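Vestitone reductase (Medicago sativa, PDB 2P4H) catalyses the NADPH-dependent, stereospecific reduction of (3R)-vestitone to an isoflavan-4-ol, the penultimate step in making the defence compound medicarpin. Local coordinates at residues F156-N159 with Y160-K164; Q271-T274 with V275-K279; D228-A231 with R232-Y236. All coordinates share one frame; numbering follows the deposited sequence.

Contact 1 of 3, residues F156-N159 with Y160-K164; sequences FGWN and YAVSK
Trp158 and Val162 stand one helical turn apart, side by side and pointing the same way. The methyl CG2 of Val162 approaches the edge of the indole close to its plane, 4.0 Å from Trp158 CE3, and the same methyl lies 3.2 Å from Trp158 O. The indole is brought alongside by a torsion that sets Trp158 CG between the backbone N and the carbonyl carbon (chi1 70°). Over one face of the ring, displaced toward its rim, lies Asn159 ND2, 3.4 Å above the plane. Behind these side chains three backbone bonds open helix 158-177: Ala161 N to Gly157 O (3.1 Å), Val162 N to Trp158 O (2.9 Å) and Ser163 N to Asn159 O (3.1 Å). Gly157 is the N-cap residue, and its positive phi (82°) is less readily adopted by residues with a side chain. The turn carries Tyr160 and Lys164 in the Tyr-x-x-x-Lys spacing that marks short-chain dehydrogenase/reductases, and Tyr160 probably contacts NADP+, as in relatives. Its phenol leaves the helix with CG anti to the backbone N (chi1 176°), and Lys164 CG rests 3.5 Å above one ring face, toward the rim. At the far end of the lysine, NZ is hydrogen-bonded to Ser83 OG, which ties this side chain to a part of the chain distant in sequence. Farther out, Ser125 of strand 119-125 and Ser127 touch both Tyr160 and Lys164. On another flank Leu150 of helix 147-153 packs on Trp158, Ala161 and Val162.

Contact 2 of 3, residues Q271-T274 with V275-K279; sequences QILT and VDELK
Thr274 and Glu277 grip each other through two reciprocal bonds between side chain and backbone. Thr274 N donates to Glu277 OE1 at 2.9 Å, a nearly straight bond (167°) that uses the anti lone pair of the carboxylate oxygen, while Glu277 N donates to Thr274 OG1 at 3.1 Å. This is the pattern of a capping box, here before residues 275-277, whose backbone angles are helical but which lack the regular helix bonds. Thr274 OG1 is placed for its part by a chi1 of 64°, which puts the hydroxyl between the backbone N and the carbonyl carbon; the glutamate reaches back with its chain extended beyond CG. Glu277 OE1 has a further partner, a water that donates to it at 2.7 Å and also to Ile272 O, so the carbonyl two residues before Thr274 is tied into the same network. Thr274 O in turn receives Leu278 N at 2.9 Å, a bond bent at the hydrogen (131°), and Leu278 N also makes a weak bond to Val275 O. Farther round the type I turn from Asp276 to Lys279, Lys279 N donates to Asp276 O, and Lys279 NZ forms a salt bridge with Asp276 OD1 at 2.9 Å. The apolar side of the turn is made by two leucines crossing at about a right angle, with Leu273 CD1 4.0 Å from Leu278 CD2. Both leucines touch Ile217, and Leu273 O accepts a bond from Ser260 OG, so this surface loop is moored to helix 256-266, whose Leu263 and Ser264 meet Ile272 as it reaches across to helix 208-211.

Contact 3 of 3, residues D228-A231 with R232-Y236; sequences DDVA and RAHIY
Arg232 reaches back along the helix to Asp229, and the two side chains lie side by side. Arg232 NH1 comes to 2.8 Å from Asp229 OD1 in a salt bridge whose hydrogen bond is weak, bent to 127° at the hydrogen. Asp229 OD1 lies at the edge of the guanidinium, near its plane, but the carboxylate is turned 71° against it. A bend at chi3 (62°) folds the arginine tip toward the aspartate. NH1 also bonds to Asp300 O, while Asp229 OD1 accepts Lys302 N and OD2 accepts Tyr303 N, so both members of the ion pair also hold the loop around 300-303 to this helix. With Arg232 reduced to an alanine, Asp229 would probably lose its charge partner and Asp300 O this donor, weakening the hold on that loop. Asp228, whose carboxylate is bound by Tyr303 OH and Trp16 NE1, only skirts the arginine: Asp228 OD2 is 4.1 Å from Arg232 CD. Asp228 O accepts Arg232 N at 2.9 Å. Next, Ala233 N donates to Asp229 O at 2.8 Å, and its methyl lies against that carbonyl, Ala233 CB to Asp229 O 3.4 Å. These turns belong to helix 227-239, which in this Rossmann-type fold packs beside helix 12-23, the helix following the glycine-rich loop; Val230 touches Leu13, a predicted NADP+ contact. The His234 side chain lies alongside that of Val230 and meets Phe79 edge-to-face, among residues of strands 119-125 and 182-187. Ile235 N then bonds to Ala231 O at 3.2 Å, and Ile235 CG1 lies 3.6 Å from that same oxygen; Ile235 and Ala231 both touch Ser20. Tyr236 N bonds back to Arg232 O, and its hydroxyl reaches Ala297 O.

How the contacts relate
Along the chain contact 1 comes first, then contact 3, then contact 2. Contacts 1 and 3 lie on opposite sides of the chain's centre, their centres 25 Å apart, on helices 158-177 and 227-239; both adjoin the seven-stranded parallel sheet, reaching strand 119-125. Each probably lies by the cofactor: contact 1 holds Tyr160, an NADP+ site as in relatives, and contact 3 packs on Leu13 of the predicted NADP+ loop. Contact 2 stands apart, its centre 31 Å from that of contact 1 and 34 Å from that of contact 3. Thus two contacts probably belong to the nucleotide-binding framework, while the third shapes a surface loop remote from the annotated sites.

Contact 1 of 3, residues F156-N159 with Y160-K164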
ATOM      1  N   PHE A 156     -19.891  -0.585   4.094  1.00 17.90           N
ATOM      2  CA  PHE A 156     -18.838  -0.973   5.020  1.00 19.14           C
ATOM      3  C   PHE A 156     -17.486  -0.390   4.604  1.00 18.37           C
ATOM      4  O   PHE A 156     -17.054  -0.553   3.464  1.00 19.48           O
ATOM      5  CB  PHE A 156     -18.734  -2.498   5.099  1.00 19.45           C
ATOM      6  CG  PHE A 156     -17.841  -2.982   6.203  1.00 22.76           C
ATOM      7  CD1 PHE A 156     -18.184  -2.763   7.533  1.00 22.77           C
ATOM      8  CD2 PHE A 156     -16.646  -3.632   5.916  1.00 24.93           C
ATOM      9  CE1 PHE A 156     -17.349  -3.184   8.565  1.00 24.75           C
ATOM     10  CE2 PHE A 156     -15.802  -4.059   6.942  1.00 25.39           C
ATOM     11  CZ  PHE A 156     -16.155  -3.833   8.268  1.00 25.12           C
ATOM     12  N   GLY A 157     -16.835   0.293   5.542  1.00 17.81           N
ATOM     13  CA  GLY A 157     -15.534   0.889   5.281  1.00 18.50           C
ATOM     14  C   GLY A 157     -15.575   2.230   4.571  1.00 18.42           C
ATOM     15  O   GLY A 157     -14.547   2.698   4.073  1.00 18.20           O
ATOM     16  N   TRP A 158     -16.742   2.868   4.539  1.00 17.20           N
ATOM     17  CA  TRP A 158     -16.869   4.150   3.851  1.00 16.95           C
ATOM     18  C   TRP A 158     -15.974   5.268   4.382  1.00 16.46           C
ATOM     19  O   TRP A 158     -15.497   6.088   3.603  1.00 16.22           O
ATOM     20  CB  TRP A 158     -18.327   4.628   3.841  1.00 18.09           C
ATOM     21  CG  TRP A 158     -18.865   5.057   5.168  1.00 19.73           C
ATOM     22  CD1 TRP A 158     -19.414   4.260   6.132  1.00 20.36           C
ATOM     23  CD2 TRP A 158     -18.924   6.396   5.671  1.00 19.42           C
ATOM     24  NE1 TRP A 158     -19.816   5.024   7.204  1.00 20.83           N
ATOM     25  CE2 TRP A 158     -19.526   6.338   6.947  1.00 19.52           C
ATOM     26  CE3 TRP A 158     -18.526   7.642   5.165  1.00 18.70           C
ATOM     27  CZ2 TRP A 158     -19.742   7.480   7.728  1.00 20.16           C
ATOM     28  CZ3 TRP A 158     -18.740   8.780   5.943  1.00 20.60           C
ATOM     29  CH2 TRP A 158     -19.343   8.688   7.211  1.00 20.00           C
ATOM     30  N   ASN A 159     -15.752   5.314   5.693  1.00 17.52           N
ATOM     31  CA  ASN A 159     -14.904   6.355   6.276  1.00 18.69           C
ATOM     32  C   ASN A 159     -13.500   6.307   5.684  1.00 18.23           C
ATOM     33  O   ASN A 159     -12.957   7.326   5.250  1.00 18.30           O
ATOM     34  CB  ASN A 159     -14.825   6.194   7.797  1.00 21.92           C
ATOM     35  CG  ASN A 159     -16.073   6.685   8.502  1.00 25.03           C
ATOM     36  OD1 ASN A 159     -16.350   7.885   8.533  1.00 26.50           O
ATOM     37  ND2 ASN A 159     -16.835   5.758   9.071  1.00 26.47           N
ATOM     38  N   TYR A 160     -12.915   5.115   5.672  1.00 17.67           N
ATOM     39  CA  TYR A 160     -11.575   4.927   5.132  1.00 17.22           C
ATOM     40  C   TYR A 160     -11.549   5.266   3.643  1.00 16.11           C
ATOM     41  O   TYR A 160     -10.617   5.902   3.159  1.00 16.88           O
ATOM     42  CB  TYR A 160     -11.123   3.480   5.363  1.00 18.68           C
ATOM     43  CG  TYR A 160      -9.785   3.125   4.751  1.00 19.72           C
ATOM     44  CD1 TYR A 160      -9.707   2.505   3.506  1.00 22.05           C
ATOM     45  CD2 TYR A 160      -8.594   3.401   5.423  1.00 23.57           C
ATOM     46  CE1 TYR A 160      -8.477   2.164   2.945  1.00 23.78           C
ATOM     47  CE2 TYR A 160      -7.359   3.066   4.869  1.00 24.06           C
ATOM     48  CZ  TYR A 160      -7.309   2.447   3.632  1.00 24.93           C
ATOM     49  OH  TYR A 160      -6.093   2.106   3.082  1.00 27.07           O
ATOM     50  N   ALA A 161     -12.586   4.853   2.919  1.00 14.36           N
ATOM     51  CA  ALA A 161     -12.657   5.124   1.491  1.00 13.24           C
ATOM     52  C   ALA A 161     -12.708   6.624   1.210  1.00 13.78           C
ATOM     53  O   ALA A 161     -12.046   7.115   0.297  1.00 13.31           O
ATOM     54  CB  ALA A 161     -13.871   4.428   0.884  1.00 13.77           C
ATOM     55  N   VAL A 162     -13.497   7.356   1.990  1.00 13.99           N
ATOM     56  CA  VAL A 162     -13.588   8.799   1.799  1.00 15.52           C
ATOM     57  C   VAL A 162     -12.215   9.422   2.021  1.00 14.49           C
ATOM     58  O   VAL A 162     -11.758  10.244   1.224  1.00 15.61           O
ATOM     59  CB  VAL A 162     -14.596   9.445   2.780  1.00 15.32           C
ATOM     60  CG1 VAL A 162     -14.496  10.965   2.706  1.00 16.57           C
ATOM     61  CG2 VAL A 162     -16.011   9.002   2.438  1.00 16.78           C
ATOM     62  N   SER A 163     -11.558   9.012   3.103  1.00 15.90           N
ATOM     63  CA  SER A 163     -10.235   9.521   3.446  1.00 16.47           C
ATOM     64  C   SER A 163      -9.237   9.321   2.308  1.00 16.02           C
ATOM     65  O   SER A 163      -8.564  10.263   1.886  1.00 16.31           O
ATOM     66  CB  SER A 163      -9.720   8.826   4.712  1.00 18.13           C
ATOM     67  OG  SER A 163      -8.459   9.346   5.107  1.00 23.35           O
ATOM     68  N   LYS A 164      -9.152   8.093   1.811  1.00 15.07           N
ATOM     69  CA  LYS A 164      -8.227   7.766   0.734  1.00 14.79           C
ATOM     70  C   LYS A 164      -8.527   8.524  -0.555  1.00 13.45           C
ATOM     71  O   LYS A 164      -7.617   8.994  -1.237  1.00 12.78           O
ATOM     72  CB  LYS A 164      -8.260   6.261   0.449  1.00 16.70           C
ATOM     73  CG  LYS A 164      -7.986   5.351   1.645  1.00 20.14           C
ATOM     74  CD  LYS A 164      -6.548   5.422   2.128  1.00 24.54           C
ATOM     75  CE  LYS A 164      -6.311   6.618   3.029  1.00 27.26           C
ATOM     76  NZ  LYS A 164      -4.958   6.578   3.652  1.00 29.17           N
TER

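Contact 2 of 3, residues Q271-T274 with V275-K279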
ATOM      1  N   GLN A 271      -7.210 -27.109   7.364  1.00 21.54           N
ATOM      2  CA  GLN A 271      -8.598 -27.421   7.061  1.00 23.08           C
ATOM      3  C   GLN A 271      -9.092 -26.207   6.289  1.00 21.82           C
ATOM      4  O   GLN A 271      -9.287 -25.132   6.858  1.00 23.45           O
ATOM      5  CB  GLN A 271      -9.406 -27.604   8.350  1.00 26.37           C
ATOM      6  CG  GLN A 271      -9.326 -29.003   8.961  1.00 32.11           C
ATOM      7  CD  GLN A 271      -7.902 -29.500   9.133  1.00 35.24           C
ATOM      8  OE1 GLN A 271      -7.186 -29.724   8.157  1.00 39.22           O
ATOM      9  NE2 GLN A 271      -7.485 -29.679  10.383  1.00 37.92           N
ATOM     10  N   ILE A 272      -9.270 -26.377   4.985  1.00 19.08           N
ATOM     11  CA  ILE A 272      -9.703 -25.289   4.119  1.00 17.56           C
ATOM     12  C   ILE A 272     -11.046 -25.567   3.464  1.00 15.85           C
ATOM     13  O   ILE A 272     -11.274 -26.657   2.938  1.00 15.37           O
ATOM     14  CB  ILE A 272      -8.656 -25.043   3.009  1.00 17.32           C
ATOM     15  CG1 ILE A 272      -7.318 -24.644   3.639  1.00 18.72           C
ATOM     16  CG2 ILE A 272      -9.148 -23.974   2.043  1.00 16.93           C
ATOM     17  CD1 ILE A 272      -6.178 -24.546   2.649  1.00 20.52           C
ATOM     18  N   LEU A 273     -11.932 -24.578   3.496  1.00 13.96           N
ATOM     19  CA  LEU A 273     -13.244 -24.717   2.880  1.00 14.08           C
ATOM     20  C   LEU A 273     -13.043 -25.041   1.408  1.00 12.96           C
ATOM     21  O   LEU A 273     -12.262 -24.381   0.718  1.00 13.88           O
ATOM     22  CB  LEU A 273     -14.039 -23.417   3.009  1.00 14.85           C
ATOM     23  CG  LEU A 273     -14.530 -23.059   4.412  1.00 16.10           C
ATOM     24  CD1 LEU A 273     -15.003 -21.620   4.440  1.00 18.12           C
ATOM     25  CD2 LEU A 273     -15.656 -24.004   4.810  1.00 17.33           C
ATOM     26  N   THR A 274     -13.749 -26.055   0.929  1.00 13.01           N
ATOM     27  CA  THR A 274     -13.647 -26.466  -0.464  1.00 12.35           C
ATOM     28  C   THR A 274     -14.524 -25.616  -1.371  1.00 12.62           C
ATOM     29  O   THR A 274     -15.392 -24.867  -0.913  1.00 12.53           O
ATOM     30  CB  THR A 274     -14.098 -27.921  -0.646  1.00 13.21           C
ATOM     31  OG1 THR A 274     -15.490 -28.024  -0.313  1.00 13.36           O
ATOM     32  CG2 THR A 274     -13.292 -28.854   0.248  1.00 14.51           C
ATOM     33  N   VAL A 275     -14.300 -25.746  -2.673  1.00 11.55           N
ATOM     34  CA  VAL A 275     -15.104 -25.031  -3.642  1.00 12.13           C
ATOM     35  C   VAL A 275     -16.575 -25.391  -3.405  1.00 12.72           C
ATOM     36  O   VAL A 275     -17.444 -24.520  -3.433  1.00 14.44           O
ATOM     37  CB  VAL A 275     -14.673 -25.408  -5.080  1.00 11.58           C
ATOM     38  CG1 VAL A 275     -15.760 -25.044  -6.080  1.00 13.26           C
ATOM     39  CG2 VAL A 275     -13.375 -24.680  -5.427  1.00 12.00           C
ATOM     40  N   ASP A 276     -16.859 -26.667  -3.153  1.00 12.53           N
ATOM     41  CA  ASP A 276     -18.245 -27.068  -2.923  1.00 13.64           C
ATOM     42  C   ASP A 276     -18.829 -26.402  -1.676  1.00 14.19           C
ATOM     43  O   ASP A 276     -19.981 -25.964  -1.685  1.00 15.14           O
ATOM     44  CB  ASP A 276     -18.358 -28.589  -2.797  1.00 14.63           C
ATOM     45  CG  ASP A 276     -19.793 -29.070  -2.910  1.00 16.87           C
ATOM     46  OD1 ASP A 276     -20.441 -28.749  -3.925  1.00 18.31           O
ATOM     47  OD2 ASP A 276     -20.271 -29.760  -1.989  1.00 22.39           O
ATOM     48  N   GLU A 277     -18.037 -26.317  -0.612  1.00 13.92           N
ATOM     49  CA  GLU A 277     -18.500 -25.697   0.626  1.00 14.45           C
ATOM     50  C   GLU A 277     -18.679 -24.192   0.455  1.00 16.39           C
ATOM     51  O   GLU A 277     -19.421 -23.558   1.210  1.00 18.04           O
ATOM     52  CB  GLU A 277     -17.518 -25.998   1.762  1.00 15.12           C
ATOM     53  CG  GLU A 277     -17.474 -27.480   2.130  1.00 16.64           C
ATOM     54  CD  GLU A 277     -16.438 -27.810   3.185  1.00 19.01           C
ATOM     55  OE1 GLU A 277     -15.272 -27.391   3.041  1.00 16.86           O
ATOM     56  OE2 GLU A 277     -16.790 -28.506   4.159  1.00 25.28           O
ATOM     57  N   LEU A 278     -18.018 -23.625  -0.551  1.00 14.59           N
ATOM     58  CA  LEU A 278     -18.109 -22.192  -0.821  1.00 16.32           C
ATOM     59  C   LEU A 278     -19.206 -21.848  -1.825  1.00 18.03           C
ATOM     60  O   LEU A 278     -19.392 -20.681  -2.164  1.00 19.87           O
ATOM     61  CB  LEU A 278     -16.765 -21.664  -1.338  1.00 14.40           C
ATOM     62  CG  LEU A 278     -15.631 -21.632  -0.312  1.00 13.83           C
ATOM     63  CD1 LEU A 278     -14.289 -21.436  -1.003  1.00 15.59           C
ATOM     64  CD2 LEU A 278     -15.904 -20.514   0.693  1.00 15.57           C
ATOM     65  N   LYS A 279     -19.930 -22.857  -2.300  1.00 19.84           N
ATOM     66  CA  LYS A 279     -20.999 -22.633  -3.270  1.00 23.19           C
ATOM     67  C   LYS A 279     -22.027 -21.627  -2.773  1.00 24.64           C
ATOM     68  O   LYS A 279     -22.473 -21.695  -1.631  1.00 24.83           O
ATOM     69  CB  LYS A 279     -21.695 -23.952  -3.613  1.00 24.45           C
ATOM     70  CG  LYS A 279     -20.967 -24.771  -4.666  1.00 27.61           C
ATOM     71  CD  LYS A 279     -21.707 -26.062  -4.978  1.00 28.23           C
ATOM     72  CE  LYS A 279     -21.101 -26.760  -6.187  1.00 29.14           C
ATOM     73  NZ  LYS A 279     -19.641 -26.973  -6.024  1.00 26.88           N
TER
HETATM   74  O   HOH W   1     -13.024 -28.416   4.174  1.00 21.94           O

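Contact 3 of 3, residues D228-A231 with R232-Y236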
ATOM      1  N   ASP A 228       6.570  -7.124  -1.941  1.00 10.28           N
ATOM      2  CA  ASP A 228       7.876  -6.793  -2.496  1.00 10.90           C
ATOM      3  C   ASP A 228       7.760  -6.219  -3.906  1.00 10.51           C
ATOM      4  O   ASP A 228       8.636  -5.469  -4.347  1.00 11.78           O
ATOM      5  CB  ASP A 228       8.818  -8.000  -2.478  1.00 12.37           C
ATOM      6  CG  ASP A 228      10.272  -7.590  -2.628  1.00 13.24           C
ATOM      7  OD1 ASP A 228      10.711  -6.701  -1.869  1.00 13.22           O
ATOM      8  OD2 ASP A 228      10.975  -8.145  -3.500  1.00 15.52           O
ATOM      9  N   ASP A 229       6.698  -6.566  -4.629  1.00 11.01           N
ATOM     10  CA  ASP A 229       6.528  -5.968  -5.946  1.00 11.11           C
ATOM     11  C   ASP A 229       6.130  -4.503  -5.745  1.00 10.96           C
ATOM     12  O   ASP A 229       6.446  -3.655  -6.577  1.00 10.48           O
ATOM     13  CB  ASP A 229       5.479  -6.707  -6.782  1.00 10.46           C
ATOM     14  CG  ASP A 229       6.088  -7.821  -7.624  1.00 11.76           C
ATOM     15  OD1 ASP A 229       7.230  -7.642  -8.103  1.00 12.33           O
ATOM     16  OD2 ASP A 229       5.428  -8.861  -7.824  1.00 12.30           O
ATOM     17  N   VAL A 230       5.450  -4.196  -4.639  1.00 10.98           N
ATOM     18  CA  VAL A 230       5.085  -2.806  -4.379  1.00 10.16           C
ATOM     19  C   VAL A 230       6.368  -2.016  -4.113  1.00 10.47           C
ATOM     20  O   VAL A 230       6.523  -0.895  -4.595  1.00 10.97           O
ATOM     21  CB  VAL A 230       4.141  -2.667  -3.163  1.00  9.36           C
ATOM     22  CG1 VAL A 230       3.880  -1.189  -2.881  1.00 11.25           C
ATOM     23  CG2 VAL A 230       2.824  -3.372  -3.442  1.00 11.80           C
ATOM     24  N   ALA A 231       7.290  -2.602  -3.350  1.00 11.11           N
ATOM     25  CA  ALA A 231       8.555  -1.933  -3.060  1.00 11.60           C
ATOM     26  C   ALA A 231       9.327  -1.765  -4.369  1.00 11.50           C
ATOM     27  O   ALA A 231       9.899  -0.709  -4.632  1.00 12.32           O
ATOM     28  CB  ALA A 231       9.373  -2.748  -2.057  1.00 12.46           C
ATOM     29  N   ARG A 232       9.335  -2.811  -5.192  1.00 11.44           N
ATOM     30  CA  ARG A 232      10.030  -2.748  -6.475  1.00 11.70           C
ATOM     31  C   ARG A 232       9.424  -1.667  -7.373  1.00 11.69           C
ATOM     32  O   ARG A 232      10.150  -0.968  -8.077  1.00 12.45           O
ATOM     33  CB  ARG A 232       9.979  -4.108  -7.179  1.00 12.12           C
ATOM     34  CG  ARG A 232      10.844  -5.176  -6.515  1.00 13.88           C
ATOM     35  CD  ARG A 232      10.786  -6.527  -7.234  1.00 12.89           C
ATOM     36  NE  ARG A 232      11.297  -6.449  -8.601  1.00 14.81           N
ATOM     37  CZ  ARG A 232      10.538  -6.336  -9.686  1.00 14.10           C
ATOM     38  NH1 ARG A 232       9.218  -6.301  -9.581  1.00 13.09           N
ATOM     39  NH2 ARG A 232      11.102  -6.232 -10.883  1.00 17.15           N
ATOM     40  N   ALA A 233       8.099  -1.524  -7.339  1.00 10.42           N
ATOM     41  CA  ALA A 233       7.426  -0.513  -8.154  1.00 11.19           C
ATOM     42  C   ALA A 233       7.836   0.892  -7.723  1.00 11.55           C
ATOM     43  O   ALA A 233       7.998   1.775  -8.564  1.00 11.78           O
ATOM     44  CB  ALA A 233       5.915  -0.675  -8.052  1.00 11.51           C
ATOM     45  N   HIS A 234       7.994   1.103  -6.418  1.00 11.60           N
ATOM     46  CA  HIS A 234       8.416   2.404  -5.903  1.00 12.13           C
ATOM     47  C   HIS A 234       9.793   2.757  -6.453  1.00 11.90           C
ATOM     48  O   HIS A 234      10.012   3.862  -6.947  1.00 12.74           O
ATOM     49  CB  HIS A 234       8.483   2.391  -4.368  1.00 11.46           C
ATOM     50  CG  HIS A 234       7.160   2.589  -3.694  1.00 11.45           C
ATOM     51  ND1 HIS A 234       6.798   3.772  -3.085  1.00 14.66           N
ATOM     52  CD2 HIS A 234       6.118   1.743  -3.518  1.00  8.38           C
ATOM     53  CE1 HIS A 234       5.591   3.644  -2.562  1.00  9.00           C
ATOM     54  NE2 HIS A 234       5.157   2.422  -2.811  1.00 13.39           N
ATOM     55  N   ILE A 235      10.722   1.813  -6.366  1.00 12.61           N
ATOM     56  CA  ILE A 235      12.074   2.050  -6.851  1.00 13.56           C
ATOM     57  C   ILE A 235      12.081   2.261  -8.364  1.00 13.42           C
ATOM     58  O   ILE A 235      12.778   3.138  -8.873  1.00 13.75           O
ATOM     59  CB  ILE A 235      13.000   0.878  -6.456  1.00 13.76           C
ATOM     60  CG1 ILE A 235      13.137   0.832  -4.931  1.00 15.36           C
ATOM     61  CG2 ILE A 235      14.371   1.045  -7.108  1.00 16.06           C
ATOM     62  CD1 ILE A 235      13.944  -0.347  -4.409  1.00 17.06           C
ATOM     63  N   TYR A 236      11.288   1.473  -9.082  1.00 12.72           N
ATOM     64  CA  TYR A 236      11.212   1.601 -10.532  1.00 12.58           C
ATOM     65  C   TYR A 236      10.740   2.995 -10.951  1.00 14.07           C
ATOM     66  O   TYR A 236      11.342   3.637 -11.816  1.00 13.87           O
ATOM     67  CB  TYR A 236      10.256   0.554 -11.114  1.00 12.51           C
ATOM     68  CG  TYR A 236      10.175   0.609 -12.622  1.00 13.28           C
ATOM     69  CD1 TYR A 236      11.122  -0.044 -13.413  1.00 13.08           C
ATOM     70  CD2 TYR A 236       9.193   1.366 -13.257  1.00 13.41           C
ATOM     71  CE1 TYR A 236      11.093   0.061 -14.798  1.00 13.12           C
ATOM     72  CE2 TYR A 236       9.156   1.482 -14.645  1.00 12.68           C
ATOM     73  CZ  TYR A 236      10.109   0.826 -15.409  1.00 13.83           C
ATOM     74  OH  TYR A 236      10.071   0.932 -16.779  1.00 16.05           O
TER